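Local coordinates for protein alpha-tubulin N-acetyltransferase (Danio rerio, PDB 4H6U) that probably transfers an acetyl group from acetyl coenzyme A to a lysine of alpha-tubulin, as a member of the GNAT acetyltransferase family, at residues 159-162 against 163-167. The protein carries 1 engineered substitution. Residues are numbered along the deposited sequence; the frame is centred on the assembly and turned at random.
Sequences PKFL and SFLEK. With ACO (acetyl coenzyme *a), chain C.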
loop_
_atom_site.group_PDB
_atom_site.type_symbol
_atom_site.label_atom_id
_atom_site.label_comp_id
_atom_site.label_asym_id
_atom_site.label_seq_id
_atom_site.Cartn_x
_atom_site.Cartn_y
_atom_site.Cartn_z
ATOM N N PRO A 159 -1.303 10.971 18.817
ATOM C CA PRO A 159 -2.108 11.338 19.997
ATOM C C PRO A 159 -3.597 11.344 19.718
ATOM O O PRO A 159 -4.333 10.783 20.517
ATOM C CB PRO A 159 -1.601 12.730 20.349
ATOM C CG PRO A 159 -0.116 12.725 19.828
ATOM C CD PRO A 159 -0.176 11.887 18.565
ATOM N N LYS A 160 -4.033 11.921 18.610
ATOM C CA LYS A 160 -5.454 11.949 18.274
ATOM C C LYS A 160 -6.010 10.529 18.091
ATOM O O LYS A 160 -7.178 10.282 18.349
ATOM C CB LYS A 160 -5.720 12.790 17.016
ATOM C CG LYS A 160 -5.480 14.268 17.218
ATOM C CD LYS A 160 -5.874 15.056 15.992
ATOM C CE LYS A 160 -5.481 16.521 16.106
ATOM N NZ LYS A 160 -4.119 16.752 15.506
ATOM N N PHE A 161 -5.203 9.607 17.586
ATOM C CA PHE A 161 -5.694 8.251 17.397
ATOM C C PHE A 161 -5.820 7.529 18.760
ATOM O O PHE A 161 -6.768 6.771 18.992
ATOM C CB PHE A 161 -4.765 7.487 16.445
ATOM C CG PHE A 161 -5.273 6.116 16.031
ATOM C CD1 PHE A 161 -6.597 5.753 16.199
ATOM C CD2 PHE A 161 -4.399 5.182 15.488
ATOM C CE1 PHE A 161 -7.044 4.514 15.838
ATOM C CE2 PHE A 161 -4.835 3.923 15.118
ATOM C CZ PHE A 161 -6.172 3.584 15.295
ATOM N N LEU A 162 -4.899 7.817 19.671
ATOM C CA LEU A 162 -4.936 7.228 20.992
ATOM C C LEU A 162 -6.208 7.693 21.693
ATOM O O LEU A 162 -6.937 6.890 22.266
ATOM C CB LEU A 162 -3.675 7.591 21.811
ATOM C CG LEU A 162 -2.423 6.814 21.433
ATOM C CD1 LEU A 162 -1.195 7.349 22.145
ATOM C CD2 LEU A 162 -2.605 5.362 21.763
ATOM N N SER A 163 -6.427 9.004 21.655
ATOM C CA SER A 163 -7.626 9.642 22.179
ATOM C C SER A 163 -8.880 8.953 21.636
ATOM O O SER A 163 -9.821 8.639 22.395
ATOM C CB SER A 163 -7.631 11.121 21.782
ATOM O OG SER A 163 -8.790 11.778 22.238
ATOM N N PHE A 164 -8.864 8.727 20.316
ATOM C CA PHE A 164 -9.957 8.085 19.591
ATOM C C PHE A 164 -10.231 6.700 20.196
ATOM O O PHE A 164 -11.370 6.418 20.629
ATOM C CB PHE A 164 -9.555 8.013 18.099
ATOM C CG PHE A 164 -10.446 7.156 17.230
ATOM C CD1 PHE A 164 -10.113 5.836 16.977
ATOM C CD2 PHE A 164 -11.563 7.703 16.597
ATOM C CE1 PHE A 164 -10.899 5.034 16.164
ATOM C CE2 PHE A 164 -12.384 6.923 15.776
ATOM C CZ PHE A 164 -12.049 5.567 15.548
ATOM N N LEU A 165 -9.163 5.894 20.315
ATOM C CA LEU A 165 -9.231 4.554 20.924
ATOM C C LEU A 165 -9.700 4.555 22.383
ATOM O O LEU A 165 -10.573 3.773 22.784
ATOM C CB LEU A 165 -7.849 3.866 20.818
ATOM C CG LEU A 165 -7.443 3.576 19.366
ATOM C CD1 LEU A 165 -5.997 3.143 19.248
ATOM C CD2 LEU A 165 -8.374 2.512 18.741
ATOM N N GLU A 166 -9.183 5.490 23.157
ATOM C CA GLU A 166 -9.523 5.557 24.570
ATOM C C GLU A 166 -10.982 5.999 24.795
ATOM O O GLU A 166 -11.694 5.413 25.615
ATOM C CB GLU A 166 -8.528 6.488 25.304
ATOM C CG GLU A 166 -7.012 6.099 25.068
ATOM C CD GLU A 166 -5.980 7.139 25.554
ATOM O OE1 GLU A 166 -6.260 8.354 25.503
ATOM O OE2 GLU A 166 -4.886 6.741 25.993
ATOM N N LYS A 167 -11.417 7.024 24.057
ATOM C CA LYS A 167 -12.749 7.633 24.233
ATOM C C LYS A 167 -13.879 6.868 23.528
ATOM O O LYS A 167 -14.957 6.743 24.073
ATOM C CB LYS A 167 -12.708 9.078 23.756
ATOM C CG LYS A 167 -11.835 9.916 24.632
ATOM C CD LYS A 167 -11.571 11.311 24.106
ATOM C CE LYS A 167 -12.543 12.308 24.656
ATOM N NZ LYS A 167 -12.032 13.685 24.445
HETATM N N1A ACO C . -7.939 16.084 19.516
HETATM C C2A ACO C . -8.228 14.990 20.306
HETATM N N3A ACO C . -8.923 13.925 19.966
HETATM C C4A ACO C . -9.457 13.951 18.671
HETATM C C5A ACO C . -9.268 15.018 17.769
HETATM C C6A ACO C . -8.464 16.107 18.256
HETATM N N6A ACO C . -8.165 17.214 17.532
HETATM N N7A ACO C . -9.947 14.704 16.554
HETATM C C8A ACO C . -10.551 13.476 16.759
HETATM N N9A ACO C . -10.260 13.018 18.059
HETATM C C1B ACO C . -10.633 11.819 18.770
HETATM C C2B ACO C . -11.349 12.102 20.082
HETATM O O2B ACO C . -11.348 10.987 20.930
HETATM C C3B ACO C . -12.812 12.275 19.487
HETATM O O3B ACO C . -13.757 12.115 20.370
HETATM P P3B ACO C . -14.357 13.688 21.108
HETATM O O7A ACO C . -15.413 13.046 21.954
HETATM O O8A ACO C . -13.086 14.117 21.801
HETATM O O9A ACO C . -14.776 14.484 19.914
HETATM C C4B ACO C . -12.851 11.185 18.453
HETATM O O4B ACO C . -11.483 11.042 17.959
HETATM C C5B ACO C . -13.846 11.574 17.359
HETATM O O5B ACO C . -14.406 10.494 16.712
HETATM P P1A ACO C . -14.467 10.546 15.048
HETATM O O1A ACO C . -15.131 9.269 14.681
HETATM O O2A ACO C . -14.955 11.903 14.583
HETATM O O3A ACO C . -12.871 10.399 14.600
HETATM P P2A ACO C . -12.248 11.216 13.417
HETATM O O4A ACO C . -12.931 11.020 12.107
HETATM O O5A ACO C . -11.701 12.553 13.777
HETATM O O6A ACO C . -10.764 10.203 13.062
HETATM C CBP ACO C . -8.449 10.137 13.526
HETATM C CCP ACO C . -9.860 9.926 14.063
HETATM C CDP ACO C . -7.377 9.877 14.596
HETATM C CEP ACO C . -8.209 9.233 12.277
HETATM C CAP ACO C . -8.404 11.625 13.053
HETATM O OAP ACO C . -8.612 12.574 14.078
HETATM C C9P ACO C . -7.179 11.934 12.143
HETATM O O9P ACO C . -7.206 11.542 11.000
HETATM N N8P ACO C . -5.994 12.540 12.397
HETATM C C7P ACO C . -5.470 13.129 13.533
HETATM C C6P ACO C . -3.870 13.265 13.436
HETATM C C5P ACO C . -3.061 12.080 12.778
HETATM O O5P ACO C . -2.008 12.284 12.151
HETATM N N4P ACO C . -3.551 10.738 12.919
HETATM C C3P ACO C . -2.889 9.473 12.381
HETATM C C2P ACO C . -3.040 8.116 13.194
HETATM S S1P ACO C . -1.480 7.103 13.796
HETATM C C ACO C . -1.407 5.653 12.738
HETATM O O ACO C . -1.948 5.730 11.699
HETATM C CH3 ACO C . -1.400 4.304 13.419
#
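Four successive i+4 to i backbone hydrogen bonds, from S163 N to P159 O, F164 N to K160 O, L165 N to F161 O and E166 N to L162 O, wind 159-167 into one alpha-helix beside acetyl coenzyme A. F161 is turned with CG anti to the backbone N (chi1 -173°), which sends its ring out from the helix with the CD1/CE1 side turned to F164 and L165. There, L165 CD1 sits over one face, 4.0 Å from the ring centroid in a CH-pi contact, while F164 CD1 meets the ring edge in plane, 3.5 Å from F161 CE1. The two phenyl planes meet obliquely, at 46°. At its CD2 edge, the F161 ring comes to 3.7 Å from ACO CH3, near the ring plane. F164 has ACO O4B in its ring plane at the edge, its CD2 and CE2 also lie against the pyrophosphate oxygen O3A, and F122 meets both rings edge-to-face. An alanine in place of F161 would probably open a gap beside the acetyl group and leave L165 CD1 without its aromatic face.

Toward the nucleotide end, S163 OG lies 3.0 Å from the ribose hydroxyl O2B of ACO in a hydrogen bond of either direction, and 3.1 Å from adenine N3A. One turn on, K167 NZ donates to the 3'-phosphate oxygen O8A of ACO at 2.9 Å, while the aliphatic part of K160 runs along the adenine and pantetheine. Apolar contacts near the thioester thus give way to polar and charged ones at the nucleotide, so a single helix lines the cofactor from acetyl group to 3'-phosphate, whose negative charge K167 would partly offset.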